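Putative fimbrium tip subunit Fim1C (Bacteroides ovatus, PDB 4EPS) is probably a tip component of fimbriae, the cell-surface filaments that mediate adhesion and biofilm formation. Local coordinates at residues L48-V51 / I56-E59; D199-G204 / I231-D236; R326-C331 / L388-S393. One frame throughout, in Å; residues are numbered along the deposited sequence.

Contact 1 of 3, residues L48-V51 / I56-E59; sequences LFAV and ILDE
I56 and A50 bury the most surface here, near the closed end of a beta hairpin, strands 45-52 and 55-67 of the fimbrillin-like region. The carbonyl of A50 takes two approaches from the opposite strand. It faces I56 CA, with A50 O 3.4 Å from that carbon in a CA-H...O contact, and it accepts the hydrogen bond from L57 N to A50 O, 2.8 Å long and almost straight at 172°, with the donor nearly in line with the C=O bond. The side chains of the same two residues meet as well, A50 CB standing 3.9 Å from L57 CD1. Beyond L57, D58 and E59 have helix-like phi/psi, and A50 pairs through its backbone with I60 on the far side of them.

Next to this, V51 and I56 form an antiparallel non-hydrogen-bonded pair with CA atoms 4.4 Å apart, and both side chains stand on the sheet face that F49 also serves. F49 and V51 support I56 there, in a larger cluster: the F49 ring also meets F109 edge-to-face, and V51 touches F109 and L104. Replacing I56 with an alanine would probably leave the CD2 edge of F49 and the CG2 methyl of V51 without their apolar cover from this strand. The two gamma branches of I56 divide the work. With chi1 at -55°, CG2 lies anti to the backbone N and meets the F49 ring at its edge, in the ring plane, 3.9 Å from F49 CD2; CG1 goes instead to V51, whose CG2 is 4.1 Å from it.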
# COMPACT_ATOMS: atom_id res chain seq x y z
N LEU A 48 11.37 6.95 57.68
CA LEU A 48 10.74 8.16 58.20
C LEU A 48 11.54 8.78 59.37
O LEU A 48 12.01 8.05 60.24
CB LEU A 48 9.32 7.79 58.67
CG LEU A 48 8.45 8.91 59.28
CD1 LEU A 48 8.10 9.96 58.23
CD2 LEU A 48 7.17 8.36 59.84
N PHE A 49 11.60 10.12 59.41
CA PHE A 49 12.21 10.91 60.48
C PHE A 49 11.25 11.99 60.99
O PHE A 49 10.55 12.61 60.19
CB PHE A 49 13.49 11.61 60.00
CG PHE A 49 14.64 10.71 59.64
CD1 PHE A 49 14.78 10.21 58.35
CD2 PHE A 49 15.64 10.42 60.57
CE1 PHE A 49 15.86 9.39 58.01
CE2 PHE A 49 16.73 9.61 60.23
CZ PHE A 49 16.83 9.09 58.95
N ALA A 50 11.27 12.24 62.30
CA ALA A 50 10.52 13.33 62.93
C ALA A 50 11.51 14.21 63.67
O ALA A 50 12.28 13.70 64.50
CB ALA A 50 9.46 12.78 63.88
N VAL A 51 11.53 15.50 63.33
CA VAL A 51 12.45 16.45 63.95
C VAL A 51 11.63 17.41 64.81
O VAL A 51 10.71 18.07 64.31
CB VAL A 51 13.32 17.17 62.89
CG1 VAL A 51 14.22 18.23 63.51
CG2 VAL A 51 14.16 16.16 62.11
N ILE A 56 16.26 14.91 66.10
CA ILE A 56 15.46 13.77 65.65
C ILE A 56 14.87 13.08 66.88
O ILE A 56 15.60 12.83 67.85
CB ILE A 56 16.28 12.78 64.77
CG1 ILE A 56 16.93 13.49 63.56
CG2 ILE A 56 15.40 11.61 64.32
CD1 ILE A 56 18.10 12.71 62.89
N LEU A 57 13.57 12.77 66.85
CA LEU A 57 12.87 12.04 67.90
C LEU A 57 13.36 10.60 67.90
O LEU A 57 13.40 9.97 66.84
CB LEU A 57 11.34 12.09 67.72
CG LEU A 57 10.62 13.41 67.99
CD1 LEU A 57 9.13 13.25 67.75
CD2 LEU A 57 10.83 13.89 69.44
N ASP A 58 13.76 10.09 69.08
CA ASP A 58 14.25 8.72 69.24
C ASP A 58 13.24 7.69 68.77
O ASP A 58 13.63 6.63 68.28
CB ASP A 58 14.61 8.42 70.71
CG ASP A 58 15.75 9.25 71.28
OD1 ASP A 58 16.76 9.43 70.57
OD2 ASP A 58 15.66 9.63 72.47
N GLU A 59 11.94 7.98 68.95
CA GLU A 59 10.88 7.07 68.56
C GLU A 59 10.65 7.04 67.03
O GLU A 59 10.07 6.07 66.56
CB GLU A 59 9.56 7.40 69.30
CG GLU A 59 8.94 8.75 68.94
CD GLU A 59 7.57 9.03 69.51
OE1 GLU A 59 6.59 8.38 69.08
OE2 GLU A 59 7.46 9.95 70.36

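Contact 2 of 3, residues D199-G204 / I231-D236; sequences DNVEEG and IGHYND
V201 rests its CG2 methyl against both I231 and H233, which point from the same face of strand 229-234 toward the loop; G232, between them in sequence, has no side chain. The methyl is 3.7 Å from I231 CG2, with the two side chains crossing at about a right angle. It is equally close to the imidazole, V201 CG2 to H233 NE2 being 3.7 Å, in an oblique approach from the opposing direction. The second branch helps: V201 CG1 lies 3.8 Å from H233 CE1. A chi1 of -177° places CG1 anti to the backbone N and CG2 anti to the carbonyl carbon, so that both methyls reach H233 and CG2 also meets I231. The cross-contact is thus dispersive, and its 177 Å² of buried surface is modest.

Polar and aromatic neighbours set the pieces in place. The H233 ring packs edge-to-face with Y197, and backbone bonds of I231 with Y197 and of H233 with A195 tie strand 229-234 to strand 195-198. D199, where the chain turns away with a positive phi of 64°, still bonds through its backbone to Q229. Further along, T205 OG1 lies within hydrogen-bonding reach of both carbonyls, N200 O and E202 O, and probably helps to shape the return. Together these features describe the connecting loop of an antiparallel beta hairpin, strands 195-198 and 206-212, folded over the side chains of the strand neighbouring its first arm.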
# COMPACT_ATOMS: atom_id res chain seq x y z
N ASP A 199 32.37 6.84 28.26
CA ASP A 199 33.48 7.64 27.74
C ASP A 199 34.24 7.04 26.54
O ASP A 199 34.57 7.79 25.63
CB ASP A 199 34.47 8.00 28.86
CG ASP A 199 33.88 8.94 29.89
OD1 ASP A 199 33.59 10.10 29.53
OD2 ASP A 199 33.71 8.51 31.05
N ASN A 200 34.55 5.73 26.55
CA ASN A 200 35.26 5.10 25.42
C ASN A 200 34.86 3.64 25.31
O ASN A 200 34.42 3.05 26.29
CB ASN A 200 36.79 5.26 25.55
CG ASN A 200 37.33 4.96 26.93
OD1 ASN A 200 37.51 3.79 27.31
ND2 ASN A 200 37.60 6.00 27.72
N VAL A 201 35.00 3.06 24.11
CA VAL A 201 34.60 1.69 23.84
C VAL A 201 35.72 0.72 24.25
O VAL A 201 36.83 0.78 23.72
CB VAL A 201 34.15 1.50 22.37
CG1 VAL A 201 33.67 0.07 22.12
CG2 VAL A 201 33.05 2.50 22.02
N GLU A 202 35.40 -0.12 25.25
CA GLU A 202 36.20 -1.16 25.92
C GLU A 202 35.26 -2.14 26.60
O GLU A 202 34.17 -1.72 26.98
CB GLU A 202 37.12 -0.54 26.99
CG GLU A 202 38.41 0.09 26.50
CD GLU A 202 39.10 0.99 27.51
OE1 GLU A 202 38.91 0.78 28.73
OE2 GLU A 202 39.84 1.91 27.08
N GLU A 203 35.69 -3.39 26.84
CA GLU A 203 34.86 -4.40 27.53
C GLU A 203 34.55 -3.96 28.97
O GLU A 203 33.42 -4.13 29.43
CB GLU A 203 35.54 -5.78 27.52
CG GLU A 203 34.58 -6.94 27.72
CD GLU A 203 35.19 -8.31 27.97
OE1 GLU A 203 36.29 -8.58 27.44
OE2 GLU A 203 34.54 -9.12 28.67
N GLY A 204 35.54 -3.34 29.63
CA GLY A 204 35.43 -2.84 31.00
C GLY A 204 34.65 -1.55 31.19
O GLY A 204 34.41 -1.16 32.34
N ILE A 231 28.76 6.27 24.71
CA ILE A 231 28.85 5.81 23.32
C ILE A 231 27.89 4.67 23.16
O ILE A 231 27.93 3.70 23.92
CB ILE A 231 30.31 5.40 22.91
CG1 ILE A 231 31.39 6.45 23.35
CG2 ILE A 231 30.41 5.06 21.39
CD1 ILE A 231 31.19 7.89 22.94
N GLY A 232 27.00 4.78 22.18
CA GLY A 232 26.05 3.71 21.90
C GLY A 232 26.40 3.05 20.59
O GLY A 232 26.69 3.73 19.60
N HIS A 233 26.45 1.72 20.61
CA HIS A 233 26.62 0.86 19.45
C HIS A 233 25.29 0.15 19.19
O HIS A 233 24.68 -0.37 20.12
CB HIS A 233 27.78 -0.15 19.66
CG HIS A 233 29.14 0.46 19.49
ND1 HIS A 233 30.28 -0.34 19.42
CD2 HIS A 233 29.51 1.75 19.34
CE1 HIS A 233 31.29 0.49 19.22
NE2 HIS A 233 30.88 1.76 19.17
N TYR A 234 24.80 0.18 17.95
CA TYR A 234 23.54 -0.48 17.56
C TYR A 234 23.59 -0.68 16.07
O TYR A 234 24.12 0.18 15.37
CB TYR A 234 22.29 0.35 17.97
CG TYR A 234 22.11 1.60 17.13
CD1 TYR A 234 22.83 2.76 17.40
CD2 TYR A 234 21.26 1.60 16.03
CE1 TYR A 234 22.73 3.88 16.58
CE2 TYR A 234 21.16 2.71 15.20
CZ TYR A 234 21.87 3.86 15.50
OH TYR A 234 21.76 4.95 14.67
N ASN A 235 23.04 -1.81 15.61
CA ASN A 235 23.04 -2.25 14.21
C ASN A 235 24.50 -2.27 13.78
O ASN A 235 25.28 -2.97 14.42
CB ASN A 235 22.12 -1.35 13.34
CG ASN A 235 20.67 -1.47 13.72
OD1 ASN A 235 20.25 -2.40 14.41
ND2 ASN A 235 19.85 -0.50 13.29
N ASP A 236 24.90 -1.42 12.82
CA ASP A 236 26.29 -1.36 12.40
C ASP A 236 26.79 0.07 12.49
O ASP A 236 27.56 0.53 11.64
CB ASP A 236 26.44 -1.95 10.99
CG ASP A 236 26.46 -3.47 11.00
OD1 ASP A 236 27.53 -4.05 11.27
OD2 ASP A 236 25.39 -4.08 10.76

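Contact 3 of 3, residues R326-C331 / L388-S393; sequences RSHPNC and LGYNNS
S327 and Y390 are the nearest backbone pair, yet their CA atoms are 9.7 Å apart, and the gap is bridged by side chains reaching from the end of helix 323-327 and from the first turn of helix 389-403. H328 is where the chain leaves helical geometry. Its imidazole and the phenol of Y390 carry the contact. The ring planes stand almost perpendicular, at 89°, with centroids 5.2 Å apart. Y390 CZ lies at the edge of the imidazole, in its plane, and the hydroxyl comes closest, 3.1 Å from Y390 OH to H328 CE1. The phenol arrives there because chi1 of Y390, -177°, carries the ring away from its own backbone N and out from the helix. S327 adds a second touch, its CB resting 3.5 Å from Y390 OH.

In terms of fold, the C-terminal end of helix 323-327 packs at the surface on the first turn of helix 389-403, burying only 110 Å². E394, one turn along the second helix, serves both sides: its OE2 is hydrogen bonded to both Y390 OH and S327 OG, which probably restrains the phenol hydroxyl. The serine hydroxyl also bonds to A323 O, back within its own helix.

Each backbone is set by local bonds. After helix 323-327, a type I turn from H328 to C331 is closed by C331 N to H328 O, 3.0 Å. At the other side L388 occupies the N-cap position, and the first turn is closed by N392 N to L388 O, 2.9 Å. G389 N bonds to E436 OE1, a negative charge that would probably favour this helix start. N391 ND2 reaches N392 OD1 at 3.1 Å and is also bonded to V368 O.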
# COMPACT_ATOMS: atom_id res chain seq x y z
N ARG A 326 -0.55 -19.33 22.57
CA ARG A 326 -0.25 -19.09 23.98
C ARG A 326 1.11 -18.38 24.19
O ARG A 326 1.17 -17.40 24.93
CB ARG A 326 -0.30 -20.44 24.70
CG ARG A 326 -0.23 -20.39 26.21
CD ARG A 326 -0.70 -21.70 26.79
NE ARG A 326 0.15 -22.83 26.37
CZ ARG A 326 -0.30 -23.94 25.80
NH1 ARG A 326 -1.60 -24.10 25.56
NH2 ARG A 326 0.54 -24.91 25.47
N SER A 327 2.19 -18.85 23.53
CA SER A 327 3.53 -18.31 23.76
C SER A 327 3.90 -17.10 22.91
O SER A 327 4.75 -16.33 23.35
CB SER A 327 4.58 -19.39 23.56
OG SER A 327 4.29 -20.52 24.37
N HIS A 328 3.36 -16.96 21.67
CA HIS A 328 3.74 -15.86 20.79
C HIS A 328 2.50 -15.37 20.08
O HIS A 328 2.40 -15.50 18.85
CB HIS A 328 4.84 -16.31 19.79
CG HIS A 328 6.12 -16.71 20.45
ND1 HIS A 328 6.41 -18.05 20.71
CD2 HIS A 328 7.12 -15.95 20.94
CE1 HIS A 328 7.59 -18.05 21.32
NE2 HIS A 328 8.06 -16.81 21.49
N PRO A 329 1.52 -14.79 20.84
CA PRO A 329 0.24 -14.38 20.22
C PRO A 329 0.35 -13.30 19.15
O PRO A 329 -0.59 -13.11 18.39
CB PRO A 329 -0.58 -13.85 21.42
CG PRO A 329 0.46 -13.46 22.44
CD PRO A 329 1.51 -14.52 22.30
N ASN A 330 1.49 -12.61 19.10
CA ASN A 330 1.66 -11.55 18.13
C ASN A 330 2.20 -12.09 16.78
O ASN A 330 2.18 -11.36 15.79
CB ASN A 330 2.57 -10.45 18.71
CG ASN A 330 2.17 -10.01 20.12
OD1 ASN A 330 0.98 -9.90 20.47
ND2 ASN A 330 3.15 -9.69 20.96
N CYS A 331 2.63 -13.36 16.71
CA CYS A 331 3.19 -13.93 15.47
C CYS A 331 2.10 -14.44 14.52
O CYS A 331 1.90 -15.63 14.35
CB CYS A 331 4.23 -15.00 15.81
SG CYS A 331 5.70 -14.35 16.65
N LEU A 388 2.51 -27.40 12.39
CA LEU A 388 2.64 -27.63 13.84
C LEU A 388 4.06 -27.62 14.35
O LEU A 388 4.31 -28.08 15.46
CB LEU A 388 2.00 -29.02 14.19
CG LEU A 388 0.46 -29.07 14.08
CD1 LEU A 388 -0.04 -30.50 14.07
CD2 LEU A 388 -0.20 -28.25 15.21
N GLY A 389 5.00 -27.10 13.55
CA GLY A 389 6.41 -27.08 13.95
C GLY A 389 6.67 -26.38 15.27
O GLY A 389 7.45 -26.87 16.08
N TYR A 390 6.02 -25.23 15.50
CA TYR A 390 6.27 -24.51 16.77
C TYR A 390 5.80 -25.40 17.95
O TYR A 390 6.58 -25.62 18.90
CB TYR A 390 5.62 -23.12 16.82
CG TYR A 390 5.99 -22.47 18.13
CD1 TYR A 390 7.27 -21.95 18.33
CD2 TYR A 390 5.14 -22.55 19.23
CE1 TYR A 390 7.65 -21.43 19.57
CE2 TYR A 390 5.52 -22.05 20.48
CZ TYR A 390 6.78 -21.50 20.65
OH TYR A 390 7.18 -21.04 21.88
N ASN A 391 4.58 -25.93 17.86
CA ASN A 391 4.06 -26.89 18.84
C ASN A 391 5.08 -27.99 19.09
O ASN A 391 5.38 -28.32 20.24
CB ASN A 391 2.74 -27.51 18.31
CG ASN A 391 2.28 -28.68 19.14
OD1 ASN A 391 1.57 -28.50 20.13
ND2 ASN A 391 2.69 -29.89 18.78
N ASN A 392 5.58 -28.61 17.99
CA ASN A 392 6.52 -29.73 18.09
C ASN A 392 7.79 -29.35 18.85
O ASN A 392 8.30 -30.19 19.60
CB ASN A 392 6.86 -30.30 16.70
CG ASN A 392 5.63 -30.85 15.99
OD1 ASN A 392 4.55 -31.02 16.61
ND2 ASN A 392 5.71 -31.04 14.67
N SER A 393 8.30 -28.11 18.64
CA SER A 393 9.50 -27.62 19.35
C SER A 393 9.23 -27.55 20.85
O SER A 393 10.07 -27.98 21.65
CB SER A 393 9.90 -26.25 18.82
OG SER A 393 11.19 -25.90 19.31

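How the contacts relate
The three contacts follow one another along the chain without overlap, each closing before the next opens, and no two of them touch. Contacts 1 and 2 both lie in the fimbrillin-like range and involve its beta framework, yet their centres are 47 Å apart and their nearest atoms about 32 Å. Contact 3 belongs to the later, more helical part of the chain: its centre is 35 Å from that of contact 2 and 57 Å from that of contact 1, on the opposite side of the chain's centre from both. A glycerol molecule, probably from crystallisation, lies about 4 Å from the side chain of V51, and another about 4 Å from that of Y390.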